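Local coordinates for endoribonuclease L-PSP/chorismate mutase-like domain-containing protein (PDB 3D01) that is of unknown function but belongs to the YjgF-like family of trimeric proteins and putative endoribonucleases, at residues Leu63-Ala77 against Ala110-Gly124. Residues are numbered along the deposited sequence; the frame is centred on the assembly and turned at random.
Sequences LVGRDVDVASAQRAA and ASVPEFVEQHLVING
V64 lays its CG1 over one face of the F115 ring, 3.5 Å from the ring centroid and 16° off the normal, the geometry of a CH-pi contact. With CG1 anti to the backbone N (chi1 -171°), V64 offers this methyl to the ring. V70 comes at the ring's edge instead, its CG2 3.6 Å from F115 CE1 and near the ring plane, while the backbone N of E117 lies over the opposite face. The apolar layer continues between the helices starting at V70 and Q118, where the CB of A73 sits 3.7 Å from both CG1 and CG2 of V121. The axes of segments 70-77 and 118-124 approach to 6.9 Å and cross at -45°. G124, with no side chain, brings its CA against the carbonyl O of Q74. Toward the loops, V112 CG1 lies 3.6 Å from R66 CB and also meets CD1 of L63.

Two backbone hydrogen bonds form a single bridge here, V64 N to A110 O (2.8 Å) and V112 N to V64 O (3.1 Å). At the polar edge, the extended Q74 side chain sends NE2 to L120 O (2.9 Å); the acceptor lies in the Q74 amide plane, but the donor stands above the carbonyl plane. L63 N bonds to OD2 of D67, which lines the pocket holding a polyether molecule, and L63 packs on P113 of a third subunit. The arrangement fits the YjgF-like fold, two helices side by side against a mixed sheet in a three-chain assembly.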
loop_
_atom_site.group_PDB
_atom_site.type_symbol
_atom_site.label_atom_id
_atom_site.label_comp_id
_atom_site.label_asym_id
_atom_site.label_seq_id
_atom_site.Cartn_x
_atom_site.Cartn_y
_atom_site.Cartn_z
ATOM N N LEU I 63 2.615 -20.715 6.244
ATOM C CA LEU I 63 3.658 -20.017 5.523
ATOM C C LEU I 63 3.979 -20.721 4.260
ATOM O O LEU I 63 4.235 -21.935 4.223
ATOM C CB LEU I 63 4.950 -19.909 6.330
ATOM C CG LEU I 63 4.856 -19.296 7.710
ATOM C CD1 LEU I 63 6.234 -19.319 8.474
ATOM C CD2 LEU I 63 4.323 -17.896 7.585
ATOM N N VAL I 64 4.001 -19.944 3.211
ATOM C CA VAL I 64 4.464 -20.436 1.940
ATOM C C VAL I 64 5.990 -20.752 2.035
ATOM O O VAL I 64 6.818 -19.920 2.495
ATOM C CB VAL I 64 4.139 -19.430 0.833
ATOM C CG1 VAL I 64 4.437 -20.047 -0.485
ATOM C CG2 VAL I 64 2.633 -18.914 0.940
ATOM N N GLY I 65 6.336 -21.960 1.614
ATOM C CA GLY I 65 7.691 -22.493 1.749
ATOM C C GLY I 65 7.869 -23.361 2.983
ATOM O O GLY I 65 8.922 -23.995 3.159
ATOM N N ARG I 66 6.843 -23.403 3.837
ATOM C CA ARG I 66 6.863 -24.281 5.008
ATOM C C ARG I 66 5.610 -25.122 5.102
ATOM O O ARG I 66 5.715 -26.319 5.150
ATOM C CB ARG I 66 7.086 -23.496 6.288
ATOM C CG ARG I 66 7.026 -24.327 7.546
ATOM C CD ARG I 66 7.267 -23.547 8.831
ATOM N NE ARG I 66 7.201 -24.483 9.933
ATOM C CZ ARG I 66 8.175 -25.311 10.293
ATOM N NH1 ARG I 66 9.380 -25.217 9.769
ATOM N NH2 ARG I 66 7.939 -26.211 11.241
ATOM N N ASP I 67 4.450 -24.473 5.186
ATOM C CA ASP I 67 3.168 -25.148 5.388
ATOM C C ASP I 67 2.426 -25.399 4.072
ATOM O O ASP I 67 1.659 -26.368 3.949
ATOM C CB ASP I 67 2.308 -24.290 6.291
ATOM C CG ASP I 67 2.943 -24.075 7.646
ATOM O OD1 ASP I 67 3.233 -25.086 8.329
ATOM O OD2 ASP I 67 3.167 -22.911 8.008
ATOM N N VAL I 68 2.666 -24.520 3.109
ATOM C CA VAL I 68 1.979 -24.536 1.811
ATOM C C VAL I 68 2.980 -24.336 0.701
ATOM O O VAL I 68 3.986 -23.652 0.865
ATOM C CB VAL I 68 0.857 -23.452 1.741
ATOM C CG1 VAL I 68 -0.041 -23.617 2.979
ATOM C CG2 VAL I 68 1.373 -22.120 1.694
ATOM N N ASP I 69 2.705 -24.992 -0.414
ATOM C CA ASP I 69 3.527 -24.862 -1.604
ATOM C C ASP I 69 2.951 -23.801 -2.549
ATOM O O ASP I 69 1.915 -23.216 -2.270
ATOM C CB ASP I 69 3.682 -26.228 -2.305
ATOM C CG ASP I 69 2.372 -26.809 -2.890
ATOM O OD1 ASP I 69 1.318 -26.162 -2.943
ATOM O OD2 ASP I 69 2.440 -27.993 -3.320
ATOM N N VAL I 70 3.620 -23.585 -3.681
ATOM C CA VAL I 70 3.227 -22.506 -4.559
ATOM C C VAL I 70 1.817 -22.748 -5.120
ATOM O O VAL I 70 0.980 -21.815 -5.167
ATOM C CB VAL I 70 4.258 -22.243 -5.668
ATOM C CG1 VAL I 70 3.670 -21.280 -6.724
ATOM C CG2 VAL I 70 5.548 -21.667 -5.047
ATOM N N ALA I 71 1.545 -23.977 -5.531
ATOM C CA ALA I 71 0.232 -24.268 -6.131
ATOM C C ALA I 71 -0.899 -23.965 -5.126
ATOM O O ALA I 71 -1.894 -23.306 -5.448
ATOM C CB ALA I 71 0.191 -25.715 -6.606
ATOM N N SER I 72 -0.743 -24.416 -3.885
ATOM C CA SER I 72 -1.759 -24.142 -2.866
ATOM C C SER I 72 -1.896 -22.634 -2.569
ATOM O O SER I 72 -2.987 -22.127 -2.334
ATOM C CB SER I 72 -1.442 -24.883 -1.577
ATOM O OG SER I 72 -1.510 -26.272 -1.794
ATOM N N ALA I 73 -0.758 -21.934 -2.546
ATOM C CA ALA I 73 -0.726 -20.501 -2.329
ATOM C C ALA I 73 -1.400 -19.762 -3.491
ATOM O O ALA I 73 -2.102 -18.768 -3.275
ATOM C CB ALA I 73 0.731 -20.011 -2.153
ATOM N N GLN I 74 -1.198 -20.238 -4.716
ATOM C CA GLN I 74 -1.910 -19.679 -5.862
ATOM C C GLN I 74 -3.437 -19.804 -5.708
ATOM O O GLN I 74 -4.162 -18.877 -6.023
ATOM C CB GLN I 74 -1.454 -20.338 -7.159
ATOM C CG GLN I 74 -0.091 -19.837 -7.595
ATOM C CD GLN I 74 0.533 -20.645 -8.710
ATOM O OE1 GLN I 74 0.235 -21.836 -8.890
ATOM N NE2 GLN I 74 1.416 -19.995 -9.488
ATOM N N ARG I 75 -3.925 -20.943 -5.256
ATOM C CA ARG I 75 -5.344 -21.072 -4.927
ATOM C C ARG I 75 -5.781 -20.088 -3.871
ATOM O O ARG I 75 -6.832 -19.503 -3.963
ATOM C CB ARG I 75 -5.648 -22.451 -4.385
ATOM C CG ARG I 75 -7.152 -22.735 -4.179
ATOM C CD ARG I 75 -7.958 -22.641 -5.473
ATOM N NE ARG I 75 -7.255 -23.325 -6.563
ATOM C CZ ARG I 75 -7.738 -23.547 -7.781
ATOM N NH1 ARG I 75 -8.970 -23.180 -8.108
ATOM N NH2 ARG I 75 -6.971 -24.156 -8.685
ATOM N N ALA I 76 -4.983 -19.931 -2.823
ATOM C CA ALA I 76 -5.239 -18.863 -1.855
ATOM C C ALA I 76 -5.391 -17.480 -2.514
ATOM O O ALA I 76 -6.335 -16.752 -2.211
ATOM C CB ALA I 76 -4.136 -18.817 -0.757
ATOM N N ALA I 77 -4.472 -17.137 -3.423
ATOM C CA ALA I 77 -4.490 -15.833 -4.089
ATOM C C ALA I 77 -5.811 -15.671 -4.917
ATOM O O ALA I 77 -6.480 -14.629 -4.890
ATOM C CB ALA I 77 -3.263 -15.694 -4.979
ATOM N N ALA I 110 2.338 -14.747 3.109
ATOM C CA ALA I 110 2.984 -15.165 4.373
ATOM C C ALA I 110 4.077 -16.152 3.948
ATOM O O ALA I 110 3.804 -17.153 3.244
ATOM C CB ALA I 110 1.945 -15.785 5.363
ATOM N N SER I 111 5.336 -15.811 4.263
ATOM C CA SER I 111 6.485 -16.494 3.654
ATOM C C SER I 111 7.563 -16.814 4.668
ATOM O O SER I 111 7.860 -15.985 5.531
ATOM C CB SER I 111 7.156 -15.619 2.570
ATOM O OG SER I 111 6.267 -15.196 1.562
ATOM N N VAL I 112 8.205 -17.966 4.505
ATOM C CA VAL I 112 9.503 -18.159 5.170
ATOM C C VAL I 112 10.530 -17.350 4.354
ATOM O O VAL I 112 10.325 -17.062 3.183
ATOM C CB VAL I 112 9.953 -19.645 5.319
ATOM C CG1 VAL I 112 9.021 -20.472 6.245
ATOM C CG2 VAL I 112 10.107 -20.363 3.937
ATOM N N PRO I 113 11.639 -16.962 4.988
ATOM C CA PRO I 113 12.603 -16.074 4.345
ATOM C C PRO I 113 13.335 -16.658 3.139
ATOM O O PRO I 113 13.908 -15.902 2.363
ATOM C CB PRO I 113 13.566 -15.733 5.478
ATOM C CG PRO I 113 12.757 -15.978 6.740
ATOM C CD PRO I 113 12.010 -17.224 6.392
ATOM N N GLU I 114 13.342 -17.978 3.002
ATOM C CA GLU I 114 13.892 -18.652 1.814
ATOM C C GLU I 114 12.896 -18.698 0.656
ATOM O O GLU I 114 13.276 -19.028 -0.469
ATOM C CB GLU I 114 14.368 -20.065 2.151
ATOM C CG GLU I 114 15.505 -20.106 3.151
ATOM C CD GLU I 114 15.097 -19.651 4.551
ATOM O OE1 GLU I 114 14.018 -20.085 5.034
ATOM O OE2 GLU I 114 15.892 -18.887 5.187
ATOM N N PHE I 115 11.634 -18.374 0.935
ATOM C CA PHE I 115 10.613 -18.398 -0.112
ATOM C C PHE I 115 10.653 -17.081 -0.884
ATOM O O PHE I 115 10.511 -16.012 -0.277
ATOM C CB PHE I 115 9.229 -18.684 0.410
ATOM C CG PHE I 115 8.225 -18.685 -0.675
ATOM C CD1 PHE I 115 8.266 -19.700 -1.637
ATOM C CD2 PHE I 115 7.325 -17.631 -0.822
ATOM C CE1 PHE I 115 7.369 -19.714 -2.682
ATOM C CE2 PHE I 115 6.437 -17.633 -1.886
ATOM C CZ PHE I 115 6.451 -18.659 -2.797
ATOM N N VAL I 116 10.861 -17.175 -2.208
ATOM C CA VAL I 116 11.095 -15.984 -3.033
ATOM C C VAL I 116 10.278 -15.980 -4.335
ATOM O O VAL I 116 10.662 -15.358 -5.323
ATOM C CB VAL I 116 12.629 -15.812 -3.303
ATOM C CG1 VAL I 116 13.352 -15.483 -2.015
ATOM C CG2 VAL I 116 13.224 -17.073 -3.995
ATOM N N GLU I 117 9.143 -16.659 -4.326
ATOM C CA GLU I 117 8.275 -16.722 -5.507
ATOM C C GLU I 117 6.899 -16.144 -5.203
ATOM O O GLU I 117 5.863 -16.619 -5.692
ATOM C CB GLU I 117 8.189 -18.156 -6.027
ATOM C CG GLU I 117 9.501 -18.623 -6.601
ATOM C CD GLU I 117 9.518 -20.109 -6.883
ATOM O OE1 GLU I 117 9.123 -20.917 -6.035
ATOM O OE2 GLU I 117 9.997 -20.477 -7.946
ATOM N N GLN I 118 6.901 -15.057 -4.451
ATOM C CA GLN I 118 5.657 -14.357 -4.154
ATOM C C GLN I 118 4.949 -13.850 -5.422
ATOM O O GLN I 118 3.732 -13.784 -5.464
ATOM C CB GLN I 118 5.861 -13.213 -3.178
ATOM C CG GLN I 118 6.328 -13.611 -1.777
ATOM C CD GLN I 118 7.830 -13.756 -1.651
ATOM O OE1 GLN I 118 8.578 -13.585 -2.630
ATOM N NE2 GLN I 118 8.293 -14.037 -0.422
ATOM N N HIS I 119 5.722 -13.488 -6.435
ATOM C CA HIS I 119 5.147 -13.091 -7.756
ATOM C C HIS I 119 4.323 -14.229 -8.359
ATOM O O HIS I 119 3.227 -14.004 -8.873
ATOM C CB HIS I 119 6.222 -12.611 -8.724
ATOM C CG HIS I 119 7.326 -13.597 -8.934
ATOM N ND1 HIS I 119 8.167 -14.013 -7.918
ATOM C CD2 HIS I 119 7.736 -14.243 -10.046
ATOM C CE1 HIS I 119 9.034 -14.882 -8.405
ATOM N NE2 HIS I 119 8.787 -15.045 -9.690
ATOM N N LEU I 120 4.820 -15.457 -8.263
ATOM C CA LEU I 120 4.097 -16.615 -8.780
ATOM C C LEU I 120 2.812 -16.852 -7.998
ATOM O O LEU I 120 1.774 -17.276 -8.567
ATOM C CB LEU I 120 4.985 -17.839 -8.707
ATOM C CG LEU I 120 6.262 -17.726 -9.532
ATOM C CD1 LEU I 120 6.925 -19.116 -9.578
ATOM C CD2 LEU I 120 5.981 -17.161 -10.900
ATOM N N VAL I 121 2.871 -16.593 -6.694
ATOM C CA VAL I 121 1.693 -16.759 -5.844
ATOM C C VAL I 121 0.608 -15.776 -6.230
ATOM O O VAL I 121 -0.538 -16.151 -6.434
ATOM C CB VAL I 121 2.054 -16.622 -4.348
ATOM C CG1 VAL I 121 0.765 -16.542 -3.475
ATOM C CG2 VAL I 121 3.013 -17.778 -3.952
ATOM N N ILE I 122 0.982 -14.516 -6.361
ATOM C CA ILE I 122 0.019 -13.468 -6.659
ATOM C C ILE I 122 -0.471 -13.592 -8.105
ATOM O O ILE I 122 -1.584 -13.169 -8.414
ATOM C CB ILE I 122 0.579 -12.065 -6.334
ATOM C CG1 ILE I 122 0.934 -11.962 -4.842
ATOM C CG2 ILE I 122 -0.422 -10.987 -6.726
ATOM C CD1 ILE I 122 -0.208 -12.322 -3.820
ATOM N N ASN I 123 0.317 -14.229 -8.965
ATOM C CA ASN I 123 -0.172 -14.565 -10.318
ATOM C C ASN I 123 -1.497 -15.326 -10.284
ATOM O O ASN I 123 -2.295 -15.169 -11.213
ATOM C CB ASN I 123 0.848 -15.344 -11.136
ATOM C CG ASN I 123 2.006 -14.468 -11.630
ATOM O OD1 ASN I 123 1.956 -13.234 -11.568
ATOM N ND2 ASN I 123 3.061 -15.113 -12.119
ATOM N N GLY I 124 -1.741 -16.126 -9.236
ATOM C CA GLY I 124 -3.081 -16.733 -8.986
ATOM C C GLY I 124 -4.211 -15.698 -9.076
ATOM O O GLY I 124 -5.203 -15.879 -9.803
#